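Local atomic coordinates of lipoteichoic acid primase (Listeria monocytogenes, PDB entry 4UOP), a protein that belongs to the sulfatase-fold family and carries an extracellular catalytic domain with a bound magnesium ion. Residues V37-Y51 with I357-Y370. Numbering follows the deposited sequence. Where two conformers were deposited one is given.
Sequences VNDIKGVSVKSNPDY and IMFGTDILNSSNNY
The side chain of N365 reaches into the loop around D50 and bonds it with both ends of its amide. OD1 of N365 accepts from the backbone N of D50 at 2.7 Å, with the donor tilted 23° from the carbonyl plane. N365 ND2 gives a nearly straight bond (174°) to D50 O at 2.9 Å and its second N-H to D362 OD2, approaching from above the carboxylate plane. These bonds fix the flip of the amide, while CB of P49 packs against its ND2 and CG. The backbone O of N365 takes the N-H of K46, whose bent chain returns NZ to D50 in a salt bridge. OD1 of D362 also closes an Asx turn by accepting from L364 N.

At the other end, K41 leaves the last turn of helix 34-41 fully extended, CG anti to the backbone N (chi1 -169°), and runs past T361 and N369. K41 NZ lies 2.9 Å from T361 OG1 and bonds F359 O too, although its exact place is less certain. Passing K41 in the opposite direction, the Y370 hydroxyl donates a hydrogen bond to K41 O (2.6 Å) in the carbonyl plane, on a lone pair, at the helix end where G42 turns away with positive phi. V37 lays CG1 over one face of the F359 ring, 3.9 Å from its centroid. Between the two ends, V43 directs CG2 at Y370 CE1 and CG1 at S366 CB, and V45 CG2 meets T361 CG2 at 3.5 Å.

Helix 412-433 touches I40, I357 and Y370, and helix 341-348 packs on P49, Y51, D362 and N365. Helix 34-41, the first of the modelled chain, and its following loop pack on the irregular connection from helix 341-348 to the five-stranded antiparallel sheet of this sulfatase-family domain.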
ATOM      1  N   VAL B  37       8.501 -24.838  -0.393  1.00 30.70           N
ATOM      2  CA  VAL B  37       7.519 -23.890   0.148  1.00 29.20           C
ATOM      3  C   VAL B  37       6.753 -24.538   1.288  1.00 28.36           C
ATOM      4  O   VAL B  37       6.634 -23.960   2.362  1.00 29.84           O
ATOM      5  CB  VAL B  37       6.563 -23.392  -0.952  1.00 29.10           C
ATOM      6  CG1 VAL B  37       5.324 -22.723  -0.358  1.00 28.90           C
ATOM      7  CG2 VAL B  37       7.301 -22.440  -1.873  1.00 29.57           C
ATOM      8  N   ASN B  38       6.261 -25.752   1.069  1.00 29.17           N
ATOM      9  CA  ASN B  38       5.531 -26.472   2.114  1.00 28.84           C
ATOM     10  C   ASN B  38       6.386 -26.701   3.359  1.00 28.94           C
ATOM     11  O   ASN B  38       5.905 -26.548   4.469  1.00 26.94           O
ATOM     12  CB  ASN B  38       4.977 -27.806   1.587  1.00 30.61           C
ATOM     13  CG  ASN B  38       3.930 -27.620   0.492  1.00 30.93           C
ATOM     14  OD1 ASN B  38       3.385 -26.532   0.296  1.00 32.13           O
ATOM     15  ND2 ASN B  38       3.649 -28.686  -0.223  1.00 32.04           N
ATOM     16  N   ASP B  39       7.654 -27.081   3.168  1.00 29.42           N
ATOM     17  CA  ASP B  39       8.585 -27.271   4.286  1.00 30.38           C
ATOM     18  C   ASP B  39       8.825 -25.983   5.068  1.00 28.51           C
ATOM     19  O   ASP B  39       8.879 -26.004   6.294  1.00 29.60           O
ATOM     20  CB  ASP B  39       9.939 -27.814   3.785  1.00 33.16           C
ATOM     21  CG  ASP B  39       9.865 -29.263   3.322  1.00 37.03           C
ATOM     22  OD1 ASP B  39       8.897 -29.978   3.673  1.00 40.52           O
ATOM     23  OD2 ASP B  39      10.799 -29.697   2.605  1.00 41.99           O
ATOM     24  N   ILE B  40       8.977 -24.865   4.364  1.00 28.06           N
ATOM     25  CA  ILE B  40       9.134 -23.562   5.017  1.00 28.68           C
ATOM     26  C   ILE B  40       7.912 -23.223   5.888  1.00 27.77           C
ATOM     27  O   ILE B  40       8.066 -22.792   7.030  1.00 25.16           O
ATOM     28  CB  ILE B  40       9.397 -22.440   3.989  1.00 29.20           C
ATOM     29  CG1 ILE B  40      10.793 -22.615   3.369  1.00 29.47           C
ATOM     30  CG2 ILE B  40       9.286 -21.067   4.642  1.00 29.98           C
ATOM     31  CD1 ILE B  40      11.002 -21.824   2.099  1.00 30.28           C
ATOM     32  N   LYS B  41       6.707 -23.448   5.361  1.00 26.83           N
ATOM     33  CA  LYS B  41       5.485 -23.165   6.120  1.00 26.88           C
ATOM     34  C   LYS B  41       5.398 -24.046   7.362  1.00 26.71           C
ATOM     35  O   LYS B  41       4.976 -23.599   8.416  1.00 26.50           O
ATOM     36  CB  LYS B  41       4.234 -23.340   5.256  1.00 27.40           C
ATOM     37  CG  LYS B  41       2.970 -22.803   5.937  1.00 27.17           C
ATOM     38  CD  LYS B  41       1.804 -22.707   4.978  1.00 27.47           C
ATOM     39  CE  LYS B  41       0.610 -21.973   5.598  1.00 27.19           C
ATOM     40  NZ  LYS B  41      -0.552 -21.976   4.655  1.00 27.37           N
ATOM     41  N   GLY B  42       5.823 -25.297   7.232  1.00 26.97           N
ATOM     42  CA  GLY B  42       5.935 -26.186   8.368  1.00 26.84           C
ATOM     43  C   GLY B  42       4.621 -26.669   8.937  1.00 26.83           C
ATOM     44  O   GLY B  42       4.577 -27.079  10.081  1.00 27.70           O
ATOM     45  N   VAL B  43       3.543 -26.614   8.155  1.00 25.30           N
ATOM     46  CA  VAL B  43       2.257 -27.127   8.617  1.00 24.65           C
ATOM     47  C   VAL B  43       2.145 -28.578   8.169  1.00 25.15           C
ATOM     48  O   VAL B  43       2.403 -28.886   7.017  1.00 27.10           O
ATOM     49  CB  VAL B  43       1.077 -26.308   8.054  1.00 24.06           C
ATOM     50  CG1 VAL B  43      -0.241 -26.967   8.400  1.00 24.15           C
ATOM     51  CG2 VAL B  43       1.123 -24.898   8.610  1.00 23.83           C
ATOM     52  N   SER B  44       1.760 -29.460   9.083  1.00 25.70           N
ATOM     53  CA  SER B  44       1.724 -30.878   8.784  1.00 27.00           C
ATOM     54  C   SER B  44       0.402 -31.201   8.077  1.00 26.89           C
ATOM     55  O   SER B  44      -0.673 -30.949   8.626  1.00 25.75           O
ATOM     56  CB  SER B  44       1.882 -31.686  10.078  1.00 28.73           C
ATOM     57  OG  SER B  44       1.858 -33.075   9.812  1.00 30.09           O
ATOM     58  N   VAL B  45       0.494 -31.756   6.869  1.00 26.53           N
ATOM     59  CA  VAL B  45      -0.682 -32.118   6.073  1.00 26.65           C
ATOM     60  C   VAL B  45      -0.696 -33.623   5.842  1.00 27.52           C
ATOM     61  O   VAL B  45       0.304 -34.189   5.451  1.00 27.68           O
ATOM     62  CB  VAL B  45      -0.678 -31.394   4.712  1.00 27.59           C
ATOM     63  CG1 VAL B  45      -1.982 -31.626   3.952  1.00 28.45           C
ATOM     64  CG2 VAL B  45      -0.446 -29.909   4.912  1.00 28.40           C
ATOM     65  N   LYS B  46      -1.834 -34.263   6.065  1.00 27.22           N
ATOM     66  CA  LYS B  46      -1.924 -35.723   5.926  1.00 28.53           C
ATOM     67  C   LYS B  46      -1.496 -36.187   4.537  1.00 28.87           C
ATOM     68  O   LYS B  46      -1.989 -35.677   3.541  1.00 27.15           O
ATOM     69  CB  LYS B  46      -3.347 -36.195   6.206  1.00 31.32           C
ATOM     70  CG  LYS B  46      -3.823 -35.929   7.620  1.00 33.46           C
ATOM     71  CD  LYS B  46      -5.183 -36.562   7.888  1.00 36.08           C
ATOM     72  CE  LYS B  46      -5.118 -38.079   7.844  1.00 40.45           C
ATOM     73  NZ  LYS B  46      -6.277 -38.702   8.543  1.00 43.67           N
ATOM     74  N   SER B  47      -0.562 -37.144   4.490  1.00 27.84           N
ATOM     75  CA  SER B  47      -0.037 -37.701   3.240  0.50 29.09           C
ATOM     76  C   SER B  47      -1.071 -38.509   2.469  1.00 28.38           C
ATOM     77  O   SER B  47      -1.021 -38.582   1.242  1.00 30.33           O
ATOM     78  CB  SER B  47       1.176 -38.598   3.529  0.50 29.48           C
ATOM     79  OG  SER B  47       1.461 -39.426   2.419  0.50 31.25           O
ATOM     80  N   ASN B  48      -1.980 -39.148   3.200  1.00 29.77           N
ATOM     81  CA  ASN B  48      -3.119 -39.849   2.628  1.00 30.89           C
ATOM     82  C   ASN B  48      -4.374 -39.056   3.031  1.00 29.20           C
ATOM     83  O   ASN B  48      -5.051 -39.401   4.000  1.00 29.78           O
ATOM     84  CB  ASN B  48      -3.187 -41.289   3.147  1.00 34.36           C
ATOM     85  CG  ASN B  48      -4.305 -42.093   2.501  1.00 38.60           C
ATOM     86  OD1 ASN B  48      -4.767 -41.771   1.402  1.00 41.33           O
ATOM     87  ND2 ASN B  48      -4.748 -43.156   3.181  1.00 38.64           N
ATOM     88  N   PRO B  49      -4.658 -37.959   2.309  1.00 26.65           N
ATOM     89  CA  PRO B  49      -5.672 -37.007   2.772  1.00 25.57           C
ATOM     90  C   PRO B  49      -7.092 -37.538   2.855  1.00 25.33           C
ATOM     91  O   PRO B  49      -7.540 -38.294   1.990  1.00 26.70           O
ATOM     92  CB  PRO B  49      -5.593 -35.874   1.745  1.00 25.58           C
ATOM     93  CG  PRO B  49      -4.974 -36.480   0.542  1.00 26.18           C
ATOM     94  CD  PRO B  49      -3.995 -37.481   1.085  1.00 26.26           C
ATOM     95  N   ASP B  50      -7.795 -37.103   3.887  1.00 24.51           N
ATOM     96  CA  ASP B  50      -9.222 -37.339   3.997  1.00 26.02           C
ATOM     97  C   ASP B  50      -9.964 -36.481   2.971  1.00 24.69           C
ATOM     98  O   ASP B  50      -9.455 -35.455   2.533  1.00 23.00           O
ATOM     99  CB  ASP B  50      -9.700 -36.991   5.395  1.00 27.50           C
ATOM    100  CG  ASP B  50      -9.048 -37.861   6.459  1.00 30.26           C
ATOM    101  OD1 ASP B  50      -8.921 -39.078   6.225  1.00 31.68           O
ATOM    102  OD2 ASP B  50      -8.654 -37.320   7.504  1.00 31.67           O
ATOM    103  N   TYR B  51     -11.142 -36.954   2.584  1.00 24.58           N
ATOM    104  CA  TYR B  51     -12.039 -36.270   1.634  1.00 25.61           C
ATOM    105  C   TYR B  51     -11.476 -36.134   0.218  1.00 24.14           C
ATOM    106  O   TYR B  51     -12.024 -35.386  -0.584  1.00 24.04           O
ATOM    107  CB  TYR B  51     -12.450 -34.880   2.164  1.00 26.41           C
ATOM    108  CG  TYR B  51     -12.804 -34.821   3.628  1.00 26.82           C
ATOM    109  CD1 TYR B  51     -14.020 -35.309   4.097  1.00 29.65           C
ATOM    110  CD2 TYR B  51     -11.933 -34.255   4.542  1.00 27.04           C
ATOM    111  CE1 TYR B  51     -14.341 -35.254   5.448  1.00 31.40           C
ATOM    112  CE2 TYR B  51     -12.246 -34.185   5.888  1.00 28.02           C
ATOM    113  CZ  TYR B  51     -13.450 -34.689   6.334  1.00 30.29           C
ATOM    114  OH  TYR B  51     -13.752 -34.619   7.665  1.00 32.69           O
ATOM    115  N   ILE B 357       3.301 -24.696  -7.197  1.00 29.29           N
ATOM    116  CA  ILE B 357       3.631 -24.065  -5.933  1.00 29.45           C
ATOM    117  C   ILE B 357       2.345 -23.457  -5.352  1.00 28.16           C
ATOM    118  O   ILE B 357       1.614 -22.755  -6.056  1.00 27.70           O
ATOM    119  CB  ILE B 357       4.733 -23.013  -6.127  1.00 30.49           C
ATOM    120  CG1 ILE B 357       6.068 -23.728  -6.390  1.00 33.86           C
ATOM    121  CG2 ILE B 357       4.857 -22.125  -4.901  1.00 31.11           C
ATOM    122  CD1 ILE B 357       7.098 -22.889  -7.108  1.00 35.55           C
ATOM    123  N   MET B 358       2.041 -23.806  -4.111  1.00 26.42           N
ATOM    124  CA  MET B 358       0.894 -23.242  -3.382  1.00 26.88           C
ATOM    125  C   MET B 358       1.387 -22.835  -2.000  1.00 25.83           C
ATOM    126  O   MET B 358       1.996 -23.641  -1.290  1.00 25.24           O
ATOM    127  CB  MET B 358      -0.252 -24.263  -3.273  1.00 29.29           C
ATOM    128  CG  MET B 358      -0.939 -24.627  -4.602  1.00 29.75           C
ATOM    129  SD  MET B 358      -2.396 -25.679  -4.373  1.00 32.02           S
ATOM    130  CE  MET B 358      -1.689 -27.151  -3.603  1.00 32.10           C
ATOM    131  N   PHE B 359       1.132 -21.584  -1.614  1.00 23.12           N
ATOM    132  CA  PHE B 359       1.516 -21.111  -0.291  1.00 22.69           C
ATOM    133  C   PHE B 359       0.433 -21.398   0.731  1.00 22.21           C
ATOM    134  O   PHE B 359       0.684 -21.365   1.925  1.00 22.35           O
ATOM    135  CB  PHE B 359       1.868 -19.632  -0.331  1.00 22.98           C
ATOM    136  CG  PHE B 359       3.152 -19.371  -1.046  1.00 23.47           C
ATOM    137  CD1 PHE B 359       3.191 -19.332  -2.432  1.00 24.24           C
ATOM    138  CD2 PHE B 359       4.340 -19.264  -0.339  1.00 23.78           C
ATOM    139  CE1 PHE B 359       4.396 -19.139  -3.099  1.00 24.43           C
ATOM    140  CE2 PHE B 359       5.547 -19.070  -1.001  1.00 24.35           C
ATOM    141  CZ  PHE B 359       5.572 -19.013  -2.379  1.00 23.67           C
ATOM    142  N   GLY B 360      -0.767 -21.692   0.252  1.00 22.43           N
ATOM    143  CA  GLY B 360      -1.848 -22.144   1.122  1.00 21.69           C
ATOM    144  C   GLY B 360      -1.739 -23.610   1.443  1.00 22.09           C
ATOM    145  O   GLY B 360      -0.905 -24.324   0.861  1.00 22.46           O
ATOM    146  N   THR B 361      -2.600 -24.053   2.351  1.00 19.94           N
ATOM    147  CA  THR B 361      -2.645 -25.407   2.865  1.00 21.39           C
ATOM    148  C   THR B 361      -4.082 -25.946   2.806  1.00 21.05           C
ATOM    149  O   THR B 361      -5.045 -25.203   2.994  1.00 21.30           O
ATOM    150  CB  THR B 361      -2.154 -25.415   4.331  1.00 23.13           C
ATOM    151  OG1 THR B 361      -0.842 -24.838   4.390  1.00 22.83           O
ATOM    152  CG2 THR B 361      -2.119 -26.807   4.912  1.00 25.95           C
ATOM    153  N   ASP B 362      -4.212 -27.238   2.559  1.00 19.55           N
ATOM    154  CA  ASP B 362      -5.487 -27.933   2.617  1.00 20.57           C
ATOM    155  C   ASP B 362      -5.972 -27.923   4.067  1.00 21.13           C
ATOM    156  O   ASP B 362      -5.474 -28.649   4.921  1.00 20.60           O
ATOM    157  CB  ASP B 362      -5.329 -29.350   2.072  1.00 20.93           C
ATOM    158  CG  ASP B 362      -6.579 -30.197   2.206  1.00 21.48           C
ATOM    159  OD1 ASP B 362      -7.636 -29.711   2.673  1.00 20.71           O
ATOM    160  OD2 ASP B 362      -6.502 -31.384   1.827  1.00 21.08           O
ATOM    161  N   ILE B 363      -6.979 -27.103   4.355  1.00 21.04           N
ATOM    162  CA  ILE B 363      -7.365 -26.924   5.742  1.00 21.22           C
ATOM    163  C   ILE B 363      -8.127 -28.117   6.327  1.00 20.11           C
ATOM    164  O   ILE B 363      -8.245 -28.222   7.539  1.00 20.70           O
ATOM    165  CB  ILE B 363      -8.157 -25.624   5.968  1.00 23.05           C
ATOM    166  CG1 ILE B 363      -9.527 -25.677   5.332  1.00 24.50           C
ATOM    167  CG2 ILE B 363      -7.358 -24.419   5.460  1.00 24.19           C
ATOM    168  CD1 ILE B 363     -10.430 -24.560   5.839  1.00 26.20           C
ATOM    169  N   LEU B 364      -8.638 -29.008   5.487  1.00 19.90           N
ATOM    170  CA  LEU B 364      -9.342 -30.185   6.003  1.00 20.93           C
ATOM    171  C   LEU B 364      -8.390 -31.344   6.314  1.00 20.87           C
ATOM    172  O   LEU B 364      -8.828 -32.389   6.801  1.00 22.00           O
ATOM    173  CB  LEU B 364     -10.427 -30.637   5.031  1.00 20.66           C
ATOM    174  CG  LEU B 364     -11.503 -29.590   4.699  1.00 21.31           C
ATOM    175  CD1 LEU B 364     -12.505 -30.171   3.727  1.00 21.25           C
ATOM    176  CD2 LEU B 364     -12.181 -29.102   5.956  1.00 22.99           C
ATOM    177  N   ASN B 365      -7.108 -31.168   6.035  1.00 21.44           N
ATOM    178  CA  ASN B 365      -6.116 -32.215   6.293  1.00 22.21           C
ATOM    179  C   ASN B 365      -4.906 -31.749   7.083  1.00 22.63           C
ATOM    180  O   ASN B 365      -3.837 -32.349   7.029  1.00 22.84           O
ATOM    181  CB  ASN B 365      -5.707 -32.858   4.982  1.00 22.51           C
ATOM    182  CG  ASN B 365      -6.715 -33.865   4.530  1.00 23.26           C
ATOM    183  OD1 ASN B 365      -6.876 -34.910   5.157  1.00 22.44           O
ATOM    184  ND2 ASN B 365      -7.464 -33.535   3.483  1.00 23.07           N
ATOM    185  N   SER B 366      -5.105 -30.701   7.850  1.00 22.23           N
ATOM    186  CA  SER B 366      -4.085 -30.207   8.759  1.00 23.45           C
ATOM    187  C   SER B 366      -4.783 -29.730  10.004  1.00 23.66           C
ATOM    188  O   SER B 366      -6.007 -29.555  10.020  1.00 23.59           O
ATOM    189  CB  SER B 366      -3.286 -29.086   8.098  1.00 24.08           C
ATOM    190  OG  SER B 366      -4.134 -28.038   7.663  1.00 24.62           O
ATOM    191  N   SER B 367      -4.022 -29.564  11.075  1.00 22.99           N
ATOM    192  CA  SER B 367      -4.589 -29.094  12.330  1.00 24.18           C
ATOM    193  C   SER B 367      -3.836 -27.934  12.939  1.00 23.06           C
ATOM    194  O   SER B 367      -4.329 -27.360  13.901  1.00 24.62           O
ATOM    195  CB  SER B 367      -4.684 -30.233  13.346  1.00 25.26           C
ATOM    196  OG  SER B 367      -5.792 -31.060  13.034  1.00 28.12           O
ATOM    197  N   ASN B 368      -2.685 -27.575  12.378  1.00 22.19           N
ATOM    198  CA  ASN B 368      -1.838 -26.532  12.938  1.00 24.33           C
ATOM    199  C   ASN B 368      -1.570 -25.420  11.925  1.00 23.23           C
ATOM    200  O   ASN B 368      -0.523 -24.788  11.944  1.00 23.20           O
ATOM    201  CB  ASN B 368      -0.514 -27.129  13.469  1.00 26.73           C
ATOM    202  CG  ASN B 368       0.264 -27.905  12.408  1.00 31.50           C
ATOM    203  OD1 ASN B 368      -0.286 -28.313  11.381  1.00 32.84           O
ATOM    204  ND2 ASN B 368       1.550 -28.140  12.673  1.00 34.48           N
ATOM    205  N   ASN B 369      -2.525 -25.177  11.031  1.00 21.74           N
ATOM    206  CA  ASN B 369      -2.352 -24.127  10.025  1.00 21.42           C
ATOM    207  C   ASN B 369      -2.283 -22.747  10.685  1.00 20.62           C
ATOM    208  O   ASN B 369      -2.759 -22.558  11.804  1.00 21.84           O
ATOM    209  CB  ASN B 369      -3.470 -24.199   8.986  1.00 20.29           C
ATOM    210  CG  ASN B 369      -3.206 -23.334   7.771  1.00 20.75           C
ATOM    211  OD1 ASN B 369      -2.068 -23.169   7.337  1.00 19.97           O
ATOM    212  ND2 ASN B 369      -4.269 -22.788   7.207  1.00 21.11           N
ATOM    213  N   TYR B 370      -1.613 -21.813  10.025  1.00 19.31           N
ATOM    214  CA  TYR B 370      -1.595 -20.430  10.474  1.00 19.85           C
ATOM    215  C   TYR B 370      -1.611 -19.526   9.259  1.00 18.85           C
ATOM    216  O   TYR B 370      -1.364 -19.976   8.151  1.00 20.35           O
ATOM    217  CB  TYR B 370      -0.382 -20.152  11.369  1.00 20.04           C
ATOM    218  CG  TYR B 370       0.945 -20.371  10.702  1.00 20.62           C
ATOM    219  CD1 TYR B 370       1.504 -21.642  10.640  1.00 21.20           C
ATOM    220  CD2 TYR B 370       1.642 -19.317  10.139  1.00 20.62           C
ATOM    221  CE1 TYR B 370       2.704 -21.856  10.017  1.00 21.80           C
ATOM    222  CE2 TYR B 370       2.864 -19.527   9.518  1.00 22.27           C
ATOM    223  CZ  TYR B 370       3.385 -20.800   9.471  1.00 23.06           C
ATOM    224  OH  TYR B 370       4.595 -21.029   8.865  1.00 24.93           O
TER
HETATM  225  O   HOH W   1       3.909 -25.564  -2.426  1.00 26.60           O
HETATM  226  O   HOH W   2       0.378 -26.377  -0.084  1.00 33.33           O
HETATM  227  O   HOH W   3      -1.708 -31.065  11.221  1.00 37.84           O
HETATM  228  O   HOH W   4      -8.925 -34.758   8.197  1.00 29.39           O